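Long-range contacts in titin (Homo sapiens, PDB 2J8H), which forms an elastic filament in muscle, in whose A-band this rigid immunoglobulin tandem lies, and probably also acts as a serine/threonine kinase: residues L24-V28 against G59-Q63; V36-G42 against T75-A81; G112-R118 against V191-D197. Numbering follows the deposited sequence.

Interaction 1 (L24-V28 against G59-Q63)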
loop_
_atom_site.group_PDB
_atom_site.type_symbol
_atom_site.label_atom_id
_atom_site.label_comp_id
_atom_site.label_asym_id
_atom_site.label_seq_id
_atom_site.Cartn_x
_atom_site.Cartn_y
_atom_site.Cartn_z
ATOM N N LEU A 24 -6.543 -9.008 15.658
ATOM C CA LEU A 24 -7.242 -9.135 16.919
ATOM C C LEU A 24 -6.407 -10.100 17.730
ATOM O O LEU A 24 -6.065 -11.172 17.227
ATOM C CB LEU A 24 -8.612 -9.740 16.682
ATOM C CG LEU A 24 -9.673 -8.881 15.997
ATOM C CD1 LEU A 24 -9.361 -8.504 14.583
ATOM C CD2 LEU A 24 -10.921 -9.675 15.971
ATOM N N VAL A 25 -6.064 -9.719 18.956
ATOM C CA VAL A 25 -5.110 -10.453 19.760
ATOM C C VAL A 25 -5.733 -10.659 21.119
ATOM O O VAL A 25 -6.416 -9.763 21.637
ATOM C CB VAL A 25 -3.787 -9.658 20.000
ATOM C CG1 VAL A 25 -2.720 -10.604 20.577
ATOM C CG2 VAL A 25 -3.274 -8.974 18.729
ATOM N N CYS A 26 -5.472 -11.807 21.728
ATOM C CA CYS A 26 -5.906 -12.038 23.105
ATOM C C CYS A 26 -4.926 -13.008 23.734
ATOM O O CYS A 26 -4.083 -13.578 23.019
ATOM C CB CYS A 26 -7.337 -12.560 23.135
ATOM S SG CYS A 26 -7.579 -14.134 22.385
ATOM N N LYS A 27 -5.006 -13.155 25.060
ATOM C CA LYS A 27 -4.179 -14.092 25.788
ATOM C C LYS A 27 -5.091 -14.951 26.669
ATOM O O LYS A 27 -5.860 -14.437 27.480
ATOM C CB LYS A 27 -3.121 -13.390 26.632
ATOM C CG LYS A 27 -2.133 -14.318 27.301
ATOM C CD LYS A 27 -1.207 -13.506 28.168
ATOM C CE LYS A 27 -0.126 -14.329 28.795
ATOM N NZ LYS A 27 0.850 -13.408 29.413
ATOM N N VAL A 28 -4.956 -16.257 26.500
ATOM C CA VAL A 28 -5.816 -17.233 27.129
ATOM C C VAL A 28 -5.026 -18.022 28.163
ATOM O O VAL A 28 -3.879 -18.397 27.935
ATOM C CB VAL A 28 -6.382 -18.166 26.041
ATOM C CG1 VAL A 28 -7.148 -19.371 26.625
ATOM C CG2 VAL A 28 -7.260 -17.354 25.071
ATOM N N GLY A 59 2.678 -19.210 25.577
ATOM C CA GLY A 59 2.180 -18.358 26.648
ATOM C C GLY A 59 0.707 -18.060 26.503
ATOM O O GLY A 59 0.191 -17.217 27.216
ATOM N N GLY A 60 0.038 -18.697 25.549
ATOM C CA GLY A 60 -1.412 -18.546 25.375
ATOM C C GLY A 60 -1.886 -17.397 24.504
ATOM O O GLY A 60 -3.033 -16.959 24.619
ATOM N N TYR A 61 -1.019 -16.883 23.639
ATOM C CA TYR A 61 -1.401 -15.773 22.797
ATOM C C TYR A 61 -2.026 -16.279 21.516
ATOM O O TYR A 61 -1.487 -17.194 20.886
ATOM C CB TYR A 61 -0.212 -14.910 22.438
ATOM C CG TYR A 61 0.339 -14.156 23.591
ATOM C CD1 TYR A 61 1.354 -14.687 24.348
ATOM C CD2 TYR A 61 -0.168 -12.906 23.939
ATOM C CE1 TYR A 61 1.887 -13.989 25.443
ATOM C CE2 TYR A 61 0.350 -12.194 25.023
ATOM C CZ TYR A 61 1.374 -12.749 25.773
ATOM O OH TYR A 61 1.907 -12.072 26.856
ATOM N N HIS A 62 -3.142 -15.660 21.145
ATOM C CA HIS A 62 -3.908 -16.020 19.957
ATOM C C HIS A 62 -4.212 -14.767 19.189
ATOM O O HIS A 62 -4.590 -13.744 19.789
ATOM C CB HIS A 62 -5.225 -16.652 20.361
ATOM C CG HIS A 62 -5.054 -17.996 20.977
ATOM N ND1 HIS A 62 -4.998 -19.148 20.227
ATOM C CD2 HIS A 62 -4.832 -18.364 22.260
ATOM C CE1 HIS A 62 -4.789 -20.175 21.029
ATOM N NE2 HIS A 62 -4.679 -19.725 22.266
ATOM N N GLN A 63 -4.039 -14.813 17.870
ATOM C CA GLN A 63 -4.410 -13.666 17.077
ATOM C C GLN A 63 -5.004 -14.071 15.740
ATOM O O GLN A 63 -4.705 -15.131 15.185
ATOM C CB GLN A 63 -3.258 -12.644 16.969
ATOM C CG GLN A 63 -2.201 -12.944 15.983
ATOM C CD GLN A 63 -1.022 -11.988 15.988
ATOM O OE1 GLN A 63 -0.947 -11.057 16.781
ATOM N NE2 GLN A 63 -0.047 -12.273 15.136
HETATM O O HOH W 1 -1.568 -17.693 29.178
#

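Interaction 2 (V36-G42 against T75-A81)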
loop_
_atom_site.group_PDB
_atom_site.type_symbol
_atom_site.label_atom_id
_atom_site.label_comp_id
_atom_site.label_asym_id
_atom_site.label_seq_id
_atom_site.Cartn_x
_atom_site.Cartn_y
_atom_site.Cartn_z
ATOM N N VAL A 36 -8.909 -22.638 20.721
ATOM C CA VAL A 36 -9.523 -21.383 20.399
ATOM C C VAL A 36 -10.121 -21.435 19.016
ATOM O O VAL A 36 -9.542 -22.008 18.103
ATOM C CB VAL A 36 -8.510 -20.265 20.508
ATOM C CG1 VAL A 36 -9.036 -18.978 19.851
ATOM C CG2 VAL A 36 -8.154 -20.065 21.998
ATOM N N LYS A 37 -11.316 -20.867 18.886
ATOM C CA LYS A 37 -11.972 -20.716 17.610
ATOM C C LYS A 37 -12.354 -19.247 17.496
ATOM O O LYS A 37 -12.557 -18.563 18.506
ATOM C CB LYS A 37 -13.214 -21.608 17.530
ATOM C CG LYS A 37 -12.957 -23.101 17.457
ATOM C CD LYS A 37 -14.267 -23.946 17.313
ATOM C CE LYS A 37 -15.061 -24.144 18.625
ATOM N NZ LYS A 37 -16.315 -25.082 18.539
ATOM N N TRP A 38 -12.437 -18.778 16.262
ATOM C CA TRP A 38 -12.733 -17.395 15.953
ATOM C C TRP A 38 -13.978 -17.318 15.108
ATOM O O TRP A 38 -14.214 -18.203 14.264
ATOM C CB TRP A 38 -11.587 -16.829 15.133
ATOM C CG TRP A 38 -10.307 -16.654 15.879
ATOM C CD1 TRP A 38 -9.293 -17.556 15.997
ATOM C CD2 TRP A 38 -9.903 -15.500 16.603
ATOM N NE1 TRP A 38 -8.277 -17.027 16.738
ATOM C CE2 TRP A 38 -8.627 -15.764 17.129
ATOM C CE3 TRP A 38 -10.497 -14.260 16.864
ATOM C CZ2 TRP A 38 -7.924 -14.829 17.879
ATOM C CZ3 TRP A 38 -9.795 -13.340 17.613
ATOM C CH2 TRP A 38 -8.518 -13.635 18.112
ATOM N N TYR A 39 -14.758 -16.255 15.291
ATOM C CA TYR A 39 -16.042 -16.127 14.615
ATOM C C TYR A 39 -16.234 -14.710 14.124
ATOM O O TYR A 39 -15.812 -13.755 14.791
ATOM C CB TYR A 39 -17.192 -16.424 15.579
ATOM C CG TYR A 39 -17.084 -17.773 16.232
ATOM C CD1 TYR A 39 -16.217 -17.963 17.298
ATOM C CD2 TYR A 39 -17.851 -18.866 15.798
ATOM C CE1 TYR A 39 -16.096 -19.191 17.917
ATOM C CE2 TYR A 39 -17.701 -20.102 16.400
ATOM C CZ TYR A 39 -16.838 -20.238 17.467
ATOM O OH TYR A 39 -16.667 -21.438 18.100
ATOM N N ARG A 40 -16.928 -14.584 12.995
ATOM C CA ARG A 40 -17.405 -13.305 12.508
ATOM C C ARG A 40 -18.917 -13.361 12.644
ATOM O O ARG A 40 -19.575 -14.213 12.048
ATOM C CB ARG A 40 -16.996 -13.126 11.044
ATOM C CG ARG A 40 -17.442 -11.824 10.388
ATOM C CD ARG A 40 -17.263 -11.974 8.891
ATOM N NE ARG A 40 -17.816 -10.885 8.106
ATOM C CZ ARG A 40 -19.107 -10.666 7.904
ATOM N NH1 ARG A 40 -20.035 -11.447 8.463
ATOM N NH2 ARG A 40 -19.483 -9.621 7.159
ATOM N N GLN A 41 -19.472 -12.458 13.443
ATOM C CA GLN A 41 -20.908 -12.440 13.691
ATOM C C GLN A 41 -21.440 -13.832 13.966
ATOM O O GLN A 41 -22.435 -14.239 13.380
ATOM C CB GLN A 41 -21.673 -11.869 12.496
ATOM C CG GLN A 41 -21.690 -10.389 12.424
ATOM C CD GLN A 41 -22.695 -9.880 11.422
ATOM O OE1 GLN A 41 -22.412 -9.809 10.222
ATOM N NE2 GLN A 41 -23.884 -9.531 11.906
ATOM N N GLY A 42 -20.758 -14.576 14.828
ATOM C CA GLY A 42 -21.272 -15.872 15.262
ATOM C C GLY A 42 -21.137 -17.001 14.252
ATOM O O GLY A 42 -21.690 -18.067 14.460
ATOM N N THR A 75 -17.519 -5.402 11.600
ATOM C CA THR A 75 -18.621 -6.032 12.318
ATOM C C THR A 75 -18.082 -6.562 13.634
ATOM O O THR A 75 -16.970 -6.214 14.038
ATOM C CB THR A 75 -19.295 -7.153 11.460
ATOM O OG1 THR A 75 -20.475 -7.613 12.126
ATOM C CG2 THR A 75 -18.341 -8.324 11.212
ATOM N N VAL A 76 -18.860 -7.394 14.306
ATOM C CA VAL A 76 -18.453 -7.972 15.578
ATOM C C VAL A 76 -17.845 -9.354 15.371
ATOM O O VAL A 76 -18.295 -10.129 14.528
ATOM C CB VAL A 76 -19.637 -8.051 16.572
ATOM C CG1 VAL A 76 -20.654 -9.082 16.111
ATOM C CG2 VAL A 76 -19.139 -8.400 17.959
ATOM N N TYR A 77 -16.780 -9.615 16.128
ATOM C CA TYR A 77 -16.041 -10.854 16.087
ATOM C C TYR A 77 -16.066 -11.432 17.478
ATOM O O TYR A 77 -16.199 -10.692 18.454
ATOM C CB TYR A 77 -14.594 -10.607 15.658
ATOM C CG TYR A 77 -14.510 -10.132 14.228
ATOM C CD1 TYR A 77 -14.738 -8.789 13.897
ATOM C CD2 TYR A 77 -14.258 -11.025 13.207
ATOM C CE1 TYR A 77 -14.692 -8.365 12.577
ATOM C CE2 TYR A 77 -14.239 -10.618 11.891
ATOM C CZ TYR A 77 -14.446 -9.282 11.579
ATOM O OH TYR A 77 -14.399 -8.905 10.247
ATOM N N GLN A 78 -15.986 -12.758 17.545
ATOM C CA GLN A 78 -15.898 -13.488 18.799
ATOM C C GLN A 78 -14.685 -14.402 18.760
ATOM O O GLN A 78 -14.295 -14.879 17.719
ATOM C CB GLN A 78 -17.142 -14.343 19.031
ATOM C CG GLN A 78 -18.444 -13.597 19.188
ATOM C CD GLN A 78 -19.135 -13.280 17.870
ATOM O OE1 GLN A 78 -19.025 -14.024 16.901
ATOM N NE2 GLN A 78 -19.891 -12.182 17.849
ATOM N N VAL A 79 -14.077 -14.599 19.911
ATOM C CA VAL A 79 -13.049 -15.609 20.120
ATOM C C VAL A 79 -13.532 -16.470 21.267
ATOM O O VAL A 79 -14.089 -15.959 22.268
ATOM C CB VAL A 79 -11.660 -14.992 20.422
ATOM C CG1 VAL A 79 -11.690 -14.201 21.687
ATOM C CG2 VAL A 79 -10.539 -16.083 20.443
ATOM N N ARG A 80 -13.396 -17.777 21.075
ATOM C CA ARG A 80 -13.849 -18.734 22.053
ATOM C C ARG A 80 -12.706 -19.585 22.514
ATOM O O ARG A 80 -11.929 -20.060 21.701
ATOM C CB ARG A 80 -14.934 -19.622 21.437
ATOM C CG ARG A 80 -15.551 -20.583 22.466
ATOM C CD ARG A 80 -16.518 -21.571 21.827
ATOM N NE ARG A 80 -17.672 -20.879 21.266
ATOM C CZ ARG A 80 -18.676 -21.476 20.643
ATOM N NH1 ARG A 80 -18.702 -22.801 20.519
ATOM N NH2 ARG A 80 -19.674 -20.752 20.158
ATOM N N ALA A 81 -12.627 -19.830 23.818
ATOM C CA ALA A 81 -11.588 -20.682 24.384
ATOM C C ALA A 81 -12.268 -21.798 25.147
ATOM O O ALA A 81 -13.111 -21.525 25.984
ATOM C CB ALA A 81 -10.671 -19.866 25.328
#

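Interaction 3 (G112-R118 against V191-D197)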
loop_
_atom_site.group_PDB
_atom_site.type_symbol
_atom_site.label_atom_id
_atom_site.label_comp_id
_atom_site.label_asym_id
_atom_site.label_seq_id
_atom_site.Cartn_x
_atom_site.Cartn_y
_atom_site.Cartn_z
ATOM N N GLY A 112 -15.569 15.709 -14.410
ATOM C CA GLY A 112 -16.672 15.020 -15.028
ATOM C C GLY A 112 -17.140 15.829 -16.223
ATOM O O GLY A 112 -16.887 17.030 -16.310
ATOM N N ALA A 113 -17.817 15.153 -17.141
ATOM C CA ALA A 113 -18.416 15.786 -18.290
ATOM C C ALA A 113 -19.729 15.095 -18.588
ATOM O O ALA A 113 -19.780 13.879 -18.765
ATOM C CB ALA A 113 -17.511 15.671 -19.469
ATOM N N VAL A 114 -20.783 15.891 -18.673
ATOM C CA VAL A 114 -22.093 15.415 -19.090
ATOM C C VAL A 114 -22.500 16.287 -20.266
ATOM O O VAL A 114 -22.441 17.504 -20.183
ATOM C CB VAL A 114 -23.123 15.481 -17.935
ATOM C CG1 VAL A 114 -24.504 15.065 -18.426
ATOM C CG2 VAL A 114 -22.674 14.581 -16.784
ATOM N N HIS A 115 -22.858 15.648 -21.369
ATOM C CA HIS A 115 -23.279 16.347 -22.576
ATOM C C HIS A 115 -24.771 16.066 -22.724
ATOM O O HIS A 115 -25.186 14.918 -22.897
ATOM C CB HIS A 115 -22.459 15.848 -23.769
ATOM C CG HIS A 115 -20.994 15.769 -23.478
ATOM N ND1 HIS A 115 -20.231 16.886 -23.208
ATOM C CD2 HIS A 115 -20.164 14.706 -23.342
ATOM C CE1 HIS A 115 -18.989 16.516 -22.948
ATOM N NE2 HIS A 115 -18.921 15.199 -23.028
ATOM N N ALA A 116 -25.584 17.104 -22.597
ATOM C CA ALA A 116 -27.023 16.924 -22.589
ATOM C C ALA A 116 -27.659 17.690 -23.731
ATOM O O ALA A 116 -27.064 18.608 -24.274
ATOM C CB ALA A 116 -27.603 17.382 -21.247
ATOM N N LEU A 117 -28.876 17.289 -24.084
ATOM C CA LEU A 117 -29.705 18.031 -25.016
ATOM C C LEU A 117 -30.842 18.715 -24.248
ATOM O O LEU A 117 -31.283 18.203 -23.220
ATOM C CB LEU A 117 -30.296 17.080 -26.049
ATOM C CG LEU A 117 -29.323 16.377 -26.994
ATOM C CD1 LEU A 117 -30.129 15.483 -27.925
ATOM C CD2 LEU A 117 -28.468 17.362 -27.805
ATOM N N ARG A 118 -31.311 19.860 -24.745
ATOM C CA ARG A 118 -32.401 20.565 -24.103
ATOM C C ARG A 118 -33.562 19.629 -23.848
ATOM O O ARG A 118 -33.953 18.860 -24.737
ATOM C CB ARG A 118 -32.916 21.705 -24.972
ATOM C CG ARG A 118 -32.124 22.981 -24.876
ATOM C CD ARG A 118 -32.699 23.989 -25.861
ATOM N NE ARG A 118 -33.741 24.847 -25.283
ATOM C CZ ARG A 118 -34.701 25.457 -25.983
ATOM N NH1 ARG A 118 -34.814 25.286 -27.306
ATOM N NH2 ARG A 118 -35.578 26.231 -25.350
ATOM N N VAL A 191 -17.950 18.606 -12.138
ATOM C CA VAL A 191 -18.512 18.063 -13.368
ATOM C C VAL A 191 -18.987 19.226 -14.241
ATOM O O VAL A 191 -19.741 20.081 -13.768
ATOM C CB VAL A 191 -19.743 17.188 -13.056
ATOM C CG1 VAL A 191 -20.353 16.646 -14.323
ATOM C CG2 VAL A 191 -19.365 16.065 -12.108
ATOM N N GLU A 192 -18.538 19.278 -15.489
ATOM C CA GLU A 192 -19.056 20.276 -16.412
ATOM C C GLU A 192 -20.223 19.694 -17.190
ATOM O O GLU A 192 -20.102 18.626 -17.805
ATOM C CB GLU A 192 -18.001 20.778 -17.388
ATOM C CG GLU A 192 -18.609 21.813 -18.334
ATOM C CD GLU A 192 -17.622 22.460 -19.248
ATOM O OE1 GLU A 192 -16.450 22.024 -19.265
ATOM O OE2 GLU A 192 -18.034 23.406 -19.953
ATOM N N LEU A 193 -21.346 20.417 -17.170
ATOM C CA LEU A 193 -22.522 20.065 -17.946
ATOM C C LEU A 193 -22.597 21.029 -19.093
ATOM O O LEU A 193 -22.525 22.225 -18.886
ATOM C CB LEU A 193 -23.787 20.199 -17.095
ATOM C CG LEU A 193 -25.152 19.974 -17.758
ATOM C CD1 LEU A 193 -25.171 18.684 -18.541
ATOM C CD2 LEU A 193 -26.282 19.956 -16.708
ATOM N N ASP A 194 -22.718 20.525 -20.311
ATOM C CA ASP A 194 -23.035 21.400 -21.431
ATOM C C ASP A 194 -24.349 20.954 -22.023
ATOM O O ASP A 194 -24.703 19.784 -21.960
ATOM C CB ASP A 194 -21.926 21.429 -22.470
ATOM C CG ASP A 194 -21.789 20.131 -23.213
ATOM O OD1 ASP A 194 -21.177 19.195 -22.646
ATOM O OD2 ASP A 194 -22.289 20.064 -24.356
ATOM N N VAL A 195 -25.088 21.905 -22.575
ATOM C CA VAL A 195 -26.394 21.617 -23.127
ATOM C C VAL A 195 -26.402 22.023 -24.592
ATOM O O VAL A 195 -26.060 23.153 -24.928
ATOM C CB VAL A 195 -27.500 22.355 -22.353
ATOM C CG1 VAL A 195 -28.886 22.048 -22.970
ATOM C CG2 VAL A 195 -27.451 21.981 -20.876
ATOM N N ALA A 196 -26.757 21.078 -25.459
ATOM C CA ALA A 196 -26.883 21.344 -26.885
ATOM C C ALA A 196 -28.363 21.419 -27.242
ATOM O O ALA A 196 -29.221 20.822 -26.586
ATOM C CB ALA A 196 -26.192 20.249 -27.686
ATOM N N ASP A 197 -28.692 22.162 -28.275
ATOM C CA ASP A 197 -30.056 22.081 -28.760
ATOM C C ASP A 197 -30.265 20.724 -29.429
ATOM O O ASP A 197 -30.924 19.859 -28.828
ATOM C CB ASP A 197 -30.379 23.240 -29.684
ATOM C CG ASP A 197 -30.746 24.473 -28.912
ATOM O OD1 ASP A 197 -29.940 24.866 -28.033
ATOM O OD2 ASP A 197 -31.850 25.012 -29.152
ATOM O OXT ASP A 197 -29.755 20.468 -30.533
#

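Interaction 1 (L24-V28 against G59-Q63)
These segments are adjacent parts of strands B and E, hydrogen-bonded in one sheet of the first immunoglobulin I-set domain, antiparallel at 156° with their axes 4.7 Å apart. Leu24 starts the pairing with its backbone: its O lies 3.0 Å from Gln63 CA, a CA-H...O contact, while its side chain turns inward to Trp38 and Tyr77. Val25 and Gln63 form a non-hydrogen-bonded pair, with Val25 CG2 3.7 Å from Gln63 OE1. That amide is committed elsewhere, its NE2 to Gln55 and its OE1 to the backbone of Ile186 of the second subunit. Cys26 makes the hydrogen-bonded pair with His62, through Cys26 N to His62 O (2.9 Å) and His62 N to Cys26 O (3.0 Å). Its SG, 4.0 Å from His62 CB, lies on the core side, where Cys26 meets Val79. Lys27 is on the other face: chi1 t puts CG over the Tyr61 ring, 4.1 Å from its centroid and 13° off the normal, and the extended rest of the chain brings NZ to donate to Tyr61 OH at 3.1 Å. Val28 N closes the strand pairing on Gly60 O (2.8 Å). Gly60 and Tyr61 both face Phe57 in a G1 bulge, and a CB on Gly60 would come within 2.2 Å of Val28 O. Beyond it, one water donates to both Val28 O and Gly59 O, 2.7 Å from each.

Interaction 2 (V36-G42 against T75-A81)
Val79 CG2 sits almost squarely over the Trp38 indole, 3.7 Å from the centroid of the six-membered ring and 4° off its normal, a CH-pi contact. Val79 CG2 also packs 3.3 Å from Val36 CG1, and Val36 CG2 reaches Ala81 CB at 4.2 Å. This face looks into the domain core, where Val79 meets Cys26 and Trp38 meets Leu24. The two segments are strands C and F of the immunoglobulin sandwich, antiparallel at 165°, with Trp38 as the characteristic strand-C tryptophan. Tyr77 makes the tyrosine corner, its OH bonded to the backbone O of Asp73. Paired backbone bonds join Lys37 to Arg80 (Lys37 N to Arg80 O 3.0 Å, Arg80 N to Lys37 O 2.8 Å) and Tyr39 to Gln78 (Tyr39 N to Gln78 O 2.8 Å, Gln78 N to Tyr39 O 2.9 Å). Gln41 N to Val76 O (2.8 Å) extends the series. On the outer face, Tyr39 OH lies 3.2 Å from Arg80 CZ, over the face of the guanidinium, but the angles are too poor for a hydrogen bond; Lys37 NZ is 3.8 Å from Arg80 NH1, two like charges. At the turn, Gly42 N donates to Gln78 OE1 at 2.8 Å.

Interaction 3 (G112-R118 against V191-D197)
Strand A' of the second immunoglobulin domain runs beside strand G, nearly parallel at 15° with axes 4.3 Å apart, the pairing typical of I-set domains. Six backbone hydrogen bonds zigzag between them, from Glu192 N to Gly112 O (2.9 Å) to Arg118 N to Ala196 O (2.9 Å). One face is apolar, made by Val114, Ala116, Val191, Leu193 and Val195. With Val114 and Val191 both at chi1 t, Val114 CG2 meets Val191 CG1 at 4.0 Å, while Leu193, in a t/p conformation, brings CD1 within 3.7 Å of Val114 CG1 and 3.9 Å of Ala116 CB. Val114 and Ala116 also touch Val122. At the start of the strand, a CB on Gly112 would lie only 2.8 Å from Val191 CG2, so the missing side chain makes room for the valine. The opposite face is mixed. With His115 chi1 at -46° and Asp194 chi1 at 69°, the two side chains converge, and His115 ND1 donates to Asp194 OD1 at 2.6 Å, the carboxylate oxygen lying near the plane of the imidazole. Further along, Leu117 (m, t) reaches across to place CD2 3.7 Å from Ala196 CB. Past the paired strands, beside the chain terminus, Arg118 NH1 forms a long salt bridge to Asp197 OD2 (3.5 Å), a carboxylate that also pairs with Arg170. The six backbone bonds thus carry the pairing independently of sequence, while the short His115-Asp194 bond, with ND1 as donor, ties the edge strand to strand G through side chains as well.

In the fold
Interactions 1 and 2 sit on the two facing sheets of one domain: strands B and E in one, C and F in the other. Their centres are about 13 Å apart and they meet in the core, where His62 NE2 lies 3.5 Å from Val36 CG2. Interaction 2 turns mainly apolar groups inward; interaction 1 adds Cys26 and His62 to its Leu24 and Val28. Their outer faces are polar or mixed, that of interaction 1 bordering the second subunit. Interaction 3 lies in the other domain, its centre about 58 Å and about 52 Å from those of interactions 1 and 2. It is a parallel pairing at a sheet edge, with more exposed residues and a salt bridge.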